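PDB 3FXG: rhamnonate dehydratase from Gibberella zeae PH-1, which probably catalyses the magnesium-dependent dehydration of L-rhamnonate to 2-keto-3-deoxy-L-rhamnonate. Local coordinates for residues G25-D39 with K54-S66. Numbering follows the deposited sequence.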
loop_
_atom_site.group_PDB
_atom_site.type_symbol
_atom_site.label_atom_id
_atom_site.label_comp_id
_atom_site.label_asym_id
_atom_site.label_seq_id
_atom_site.Cartn_x
_atom_site.Cartn_y
_atom_site.Cartn_z
ATOM N N GLY A 25 2.483 -18.835 44.580
ATOM C CA GLY A 25 2.812 -17.512 44.084
ATOM C C GLY A 25 2.501 -17.389 42.605
ATOM O O GLY A 25 2.049 -18.348 41.974
ATOM N N GLY A 26 2.764 -16.210 42.051
ATOM C CA GLY A 26 2.482 -15.952 40.650
ATOM C C GLY A 26 3.261 -16.697 39.578
ATOM O O GLY A 26 2.834 -16.715 38.422
ATOM N N ASP A 27 4.393 -17.305 39.924
ATOM C CA ASP A 27 5.177 -18.024 38.916
ATOM C C ASP A 27 4.579 -19.398 38.617
ATOM O O ASP A 27 4.881 -20.382 39.294
ATOM C CB ASP A 27 6.630 -18.185 39.371
ATOM C CG ASP A 27 7.544 -18.654 38.248
ATOM O OD1 ASP A 27 7.023 -19.123 37.209
ATOM O OD2 ASP A 27 8.783 -18.562 38.408
ATOM N N TYR A 28 3.741 -19.448 37.584
ATOM C CA TYR A 28 3.064 -20.673 37.157
ATOM C C TYR A 28 3.977 -21.877 36.940
ATOM O O TYR A 28 3.583 -23.014 37.200
ATOM C CB TYR A 28 2.333 -20.447 35.830
ATOM C CG TYR A 28 1.519 -19.183 35.725
ATOM C CD1 TYR A 28 0.281 -19.063 36.360
ATOM C CD2 TYR A 28 1.963 -18.120 34.937
ATOM C CE1 TYR A 28 -0.498 -17.913 36.205
ATOM C CE2 TYR A 28 1.199 -16.974 34.778
ATOM C CZ TYR A 28 -0.029 -16.876 35.408
ATOM O OH TYR A 28 -0.793 -15.748 35.212
ATOM N N HIS A 29 5.186 -21.630 36.447
ATOM C CA HIS A 29 6.103 -22.719 36.133
ATOM C C HIS A 29 7.118 -23.118 37.193
ATOM O O HIS A 29 7.926 -24.015 36.968
ATOM C CB HIS A 29 6.816 -22.408 34.817
ATOM C CG HIS A 29 5.900 -21.870 33.764
ATOM N ND1 HIS A 29 5.727 -20.520 33.551
ATOM C CD2 HIS A 29 5.046 -22.498 32.921
ATOM C CE1 HIS A 29 4.806 -20.338 32.621
ATOM N NE2 HIS A 29 4.376 -21.522 32.222
ATOM N N ASN A 30 7.081 -22.457 38.344
ATOM C CA ASN A 30 7.991 -22.802 39.424
ATOM C C ASN A 30 7.263 -23.824 40.287
ATOM O O ASN A 30 6.841 -23.526 41.406
ATOM C CB ASN A 30 8.345 -21.565 40.250
ATOM C CG ASN A 30 9.329 -21.875 41.359
ATOM O OD1 ASN A 30 10.348 -22.526 41.129
ATOM N ND2 ASN A 30 9.035 -21.405 42.568
ATOM N N VAL A 31 7.113 -25.031 39.748
ATOM C CA VAL A 31 6.412 -26.100 40.449
ATOM C C VAL A 31 7.258 -27.349 40.677
ATOM O O VAL A 31 8.372 -27.467 40.166
ATOM C CB VAL A 31 5.136 -26.507 39.679
ATOM C CG1 VAL A 31 4.196 -25.315 39.567
ATOM C CG2 VAL A 31 5.506 -27.020 38.295
ATOM N N LYS A 32 6.702 -28.276 41.452
ATOM C CA LYS A 32 7.359 -29.536 41.787
ATOM C C LYS A 32 7.550 -30.420 40.557
ATOM O O LYS A 32 6.745 -30.389 39.624
ATOM C CB LYS A 32 6.522 -30.277 42.837
ATOM C CG LYS A 32 7.018 -31.666 43.197
ATOM C CD LYS A 32 6.042 -32.353 44.152
ATOM C CE LYS A 32 6.462 -33.785 44.458
ATOM N NZ LYS A 32 5.476 -34.482 45.339
ATOM N N GLY A 33 8.625 -31.206 40.557
ATOM C CA GLY A 33 8.893 -32.088 39.436
ATOM C C GLY A 33 7.734 -33.035 39.187
ATOM O O GLY A 33 7.033 -33.420 40.122
ATOM N N GLY A 34 7.527 -33.410 37.929
ATOM C CA GLY A 34 6.439 -34.313 37.594
ATOM C C GLY A 34 5.236 -33.583 37.027
ATOM O O GLY A 34 4.432 -34.162 36.296
ATOM N N HIS A 35 5.113 -32.304 37.367
ATOM C CA HIS A 35 4.006 -31.483 36.891
ATOM C C HIS A 35 4.102 -31.391 35.370
ATOM O O HIS A 35 5.180 -31.132 34.822
ATOM C CB HIS A 35 4.099 -30.090 37.513
ATOM C CG HIS A 35 2.800 -29.349 37.547
ATOM N ND1 HIS A 35 2.077 -29.055 36.410
ATOM C CD2 HIS A 35 2.105 -28.818 38.582
ATOM C CE1 HIS A 35 0.995 -28.372 36.744
ATOM N NE2 HIS A 35 0.989 -28.215 38.055
ATOM N N TRP A 36 2.980 -31.606 34.690
ATOM C CA TRP A 36 2.960 -31.558 33.233
ATOM C C TRP A 36 3.478 -30.226 32.698
ATOM O O TRP A 36 3.979 -30.151 31.577
ATOM C CB TRP A 36 1.539 -31.795 32.700
ATOM C CG TRP A 36 0.588 -30.664 32.957
ATOM C CD1 TRP A 36 -0.193 -30.481 34.063
ATOM C CD2 TRP A 36 0.338 -29.543 32.099
ATOM N NE1 TRP A 36 -0.914 -29.315 33.947
ATOM C CE2 TRP A 36 -0.605 -28.719 32.753
ATOM C CE3 TRP A 36 0.823 -29.153 30.841
ATOM C CZ2 TRP A 36 -1.076 -27.524 32.191
ATOM C CZ3 TRP A 36 0.355 -27.962 30.283
ATOM C CH2 TRP A 36 -0.586 -27.163 30.961
ATOM N N LEU A 37 3.357 -29.176 33.504
ATOM C CA LEU A 37 3.804 -27.852 33.095
ATOM C C LEU A 37 5.296 -27.783 32.805
ATOM O O LEU A 37 5.747 -26.910 32.059
ATOM C CB LEU A 37 3.447 -26.816 34.165
ATOM C CG LEU A 37 2.021 -26.259 34.132
ATOM C CD1 LEU A 37 1.791 -25.361 35.338
ATOM C CD2 LEU A 37 1.811 -25.480 32.839
ATOM N N ILE A 38 6.063 -28.703 33.385
ATOM C CA ILE A 38 7.506 -28.702 33.184
ATOM C C ILE A 38 8.112 -30.031 32.737
ATOM O O ILE A 38 9.217 -30.049 32.196
ATOM C CB ILE A 38 8.240 -28.268 34.473
ATOM C CG1 ILE A 38 7.875 -29.217 35.620
ATOM C CG2 ILE A 38 7.876 -26.832 34.827
ATOM C CD1 ILE A 38 8.606 -28.929 36.923
ATOM N N ASP A 39 7.400 -31.136 32.942
ATOM C CA ASP A 39 7.949 -32.440 32.581
ATOM C C ASP A 39 7.289 -33.235 31.456
ATOM O O ASP A 39 7.671 -34.377 31.198
ATOM C CB ASP A 39 8.041 -33.305 33.839
ATOM C CG ASP A 39 9.165 -32.863 34.756
ATOM O OD1 ASP A 39 9.152 -33.230 35.949
ATOM O OD2 ASP A 39 10.072 -32.151 34.275
ATOM N N LYS A 54 13.454 -32.009 26.966
ATOM C CA LYS A 54 12.617 -32.881 27.789
ATOM C C LYS A 54 12.020 -32.196 29.019
ATOM O O LYS A 54 10.964 -32.593 29.511
ATOM C CB LYS A 54 13.410 -34.112 28.240
ATOM C CG LYS A 54 12.545 -35.183 28.892
ATOM C CD LYS A 54 13.373 -36.349 29.418
ATOM C CE LYS A 54 12.478 -37.469 29.934
ATOM N NZ LYS A 54 11.517 -37.001 30.977
ATOM N N SER A 55 12.698 -31.168 29.512
ATOM C CA SER A 55 12.243 -30.441 30.692
ATOM C C SER A 55 12.273 -28.938 30.459
ATOM O O SER A 55 13.240 -28.415 29.907
ATOM C CB SER A 55 13.144 -30.783 31.882
ATOM O OG SER A 55 13.040 -29.808 32.903
ATOM N N ARG A 56 11.226 -28.236 30.881
ATOM C CA ARG A 56 11.210 -26.791 30.697
ATOM C C ARG A 56 12.058 -26.113 31.770
ATOM O O ARG A 56 12.517 -24.982 31.588
ATOM C CB ARG A 56 9.774 -26.250 30.699
ATOM C CG ARG A 56 8.976 -26.703 29.476
ATOM C CD ARG A 56 7.948 -25.670 29.013
ATOM N NE ARG A 56 6.742 -25.653 29.837
ATOM C CZ ARG A 56 5.675 -24.901 29.581
ATOM N NH1 ARG A 56 5.662 -24.097 28.525
ATOM N NH2 ARG A 56 4.614 -24.959 30.375
ATOM N N THR A 57 12.284 -26.809 32.883
ATOM C CA THR A 57 13.108 -26.251 33.949
ATOM C C THR A 57 14.583 -26.337 33.556
ATOM O O THR A 57 15.405 -25.548 34.026
ATOM C CB THR A 57 12.903 -26.994 35.295
ATOM O OG1 THR A 57 13.158 -28.393 35.124
ATOM C CG2 THR A 57 11.478 -26.792 35.802
ATOM N N SER A 58 14.913 -27.285 32.681
ATOM C CA SER A 58 16.293 -27.459 32.240
ATOM C C SER A 58 16.863 -26.151 31.694
ATOM O O SER A 58 17.994 -25.779 32.022
ATOM C CB SER A 58 16.386 -28.553 31.172
ATOM O OG SER A 58 15.718 -28.178 29.980
ATOM N N TRP A 59 16.081 -25.449 30.875
ATOM C CA TRP A 59 16.545 -24.183 30.319
ATOM C C TRP A 59 16.195 -22.970 31.180
ATOM O O TRP A 59 16.530 -21.837 30.830
ATOM C CB TRP A 59 16.052 -23.982 28.873
ATOM C CG TRP A 59 14.586 -24.181 28.633
ATOM C CD1 TRP A 59 13.972 -25.325 28.208
ATOM C CD2 TRP A 59 13.555 -23.191 28.747
ATOM N NE1 TRP A 59 12.625 -25.108 28.043
ATOM C CE2 TRP A 59 12.340 -23.808 28.368
ATOM C CE3 TRP A 59 13.538 -21.844 29.131
ATOM C CZ2 TRP A 59 11.119 -23.124 28.362
ATOM C CZ3 TRP A 59 12.318 -21.159 29.125
ATOM C CH2 TRP A 59 11.127 -21.803 28.743
ATOM N N GLY A 60 15.511 -23.207 32.298
ATOM C CA GLY A 60 15.200 -22.123 33.218
ATOM C C GLY A 60 13.830 -21.474 33.293
ATOM O O GLY A 60 13.722 -20.358 33.792
ATOM N N ILE A 61 12.779 -22.147 32.839
ATOM C CA ILE A 61 11.453 -21.538 32.893
ATOM C C ILE A 61 11.045 -21.169 34.327
ATOM O O ILE A 61 10.185 -20.313 34.540
ATOM C CB ILE A 61 10.381 -22.477 32.291
ATOM C CG1 ILE A 61 9.124 -21.673 31.946
ATOM C CG2 ILE A 61 10.037 -23.588 33.289
ATOM C CD1 ILE A 61 8.093 -22.453 31.143
ATOM N N ASN A 62 11.684 -21.801 35.304
ATOM C CA ASN A 62 11.372 -21.567 36.712
ATOM C C ASN A 62 12.467 -20.792 37.446
ATOM O O ASN A 62 12.480 -20.737 38.676
ATOM C CB ASN A 62 11.170 -22.916 37.404
ATOM C CG ASN A 62 12.439 -23.753 37.418
ATOM O OD1 ASN A 62 13.269 -23.659 36.507
ATOM N ND2 ASN A 62 12.595 -24.581 38.445
ATOM N N VAL A 63 13.374 -20.180 36.694
ATOM C CA VAL A 63 14.493 -19.460 37.294
ATOM C C VAL A 63 14.166 -18.250 38.173
ATOM O O VAL A 63 14.878 -17.981 39.140
ATOM C CB VAL A 63 15.503 -19.012 36.202
ATOM C CG1 VAL A 63 14.912 -17.882 35.365
ATOM C CG2 VAL A 63 16.809 -18.583 36.849
ATOM N N LEU A 64 13.101 -17.523 37.856
ATOM C CA LEU A 64 12.757 -16.328 38.627
ATOM C C LEU A 64 12.078 -16.552 39.974
ATOM O O LEU A 64 12.456 -15.939 40.970
ATOM C CB LEU A 64 11.889 -15.392 37.779
ATOM C CG LEU A 64 12.577 -14.832 36.532
ATOM C CD1 LEU A 64 11.605 -13.975 35.744
ATOM C CD2 LEU A 64 13.792 -14.020 36.948
ATOM N N GLY A 65 11.076 -17.419 40.010
ATOM C CA GLY A 65 10.370 -17.654 41.257
ATOM C C GLY A 65 9.274 -16.619 41.432
ATOM O O GLY A 65 9.084 -15.753 40.574
ATOM N N SER A 66 8.556 -16.696 42.547
ATOM C CA SER A 66 7.463 -15.767 42.818
ATOM C C SER A 66 7.828 -14.758 43.900
ATOM O O SER A 66 8.730 -14.996 44.701
ATOM C CB SER A 66 6.225 -16.543 43.268
ATOM O OG SER A 66 5.903 -17.577 42.356
HETATM O O HOH W 1 10.691 -18.244 36.375
HETATM O O HOH W 2 7.736 -18.854 34.485
HETATM O O HOH W 3 10.576 -25.157 40.119
HETATM O O HOH W 4 6.577 -20.097 42.982
HETATM O O HOH W 5 9.488 -34.657 28.644
HETATM O O HOH W 6 10.766 -33.996 31.877
#
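The CA atoms of D27 and S66 pair at one end and those of I38 and R56 at the other, so two irregular backbones run antiparallel in the N-terminal capping domain of an enolase-superfamily fold, forming the loops that in this family close over the mouth of the barrel. At the barrel end R56, whose side chain lies about 8 Å from the bound magnesium ion, is tied to the short helix 36-39. Its backbone N donates to I38 O (3.0 Å, 165°), and its side chain, bent at chi2 and chi3, brings the guanidinium side-on to L37 O. Arginine suits the place because NE (2.7 Å) and NH2 (2.8 Å) can converge in one plane on that oxygen, which fixes the group's rotation. Y224 adds a cation-pi contact to R56.

I61 packs between the H29 ring and the R56 guanidinium. With CG1 anti to the backbone N (chi1 -162°), its longer branch puts CD1 over one H29 face, a CH-pi contact 3.6 Å from the centroid, and over the guanidinium, offset toward its rim; CG2 stays beside H29 CB. Y28 CB covers the opposite ring face. I38 CG2 meets T57 CG2, methyl to methyl, at 3.7 Å.

Toward strand 66-73 the contact turns polar. Aspartate suits D27 because its two oxygens divide the work: OD1 accepts from H29 N in an Asx turn and from a water shared with H29 ND1 and I61 O; OD2 takes a second water and a weak bond from G65 N. G65 has the positive phi that calls for glycine, and at G25 a CB would strike S66 CB. S66, a small hydroxyl residue, accepts from D27 N through OG at 2.9 Å and 157°.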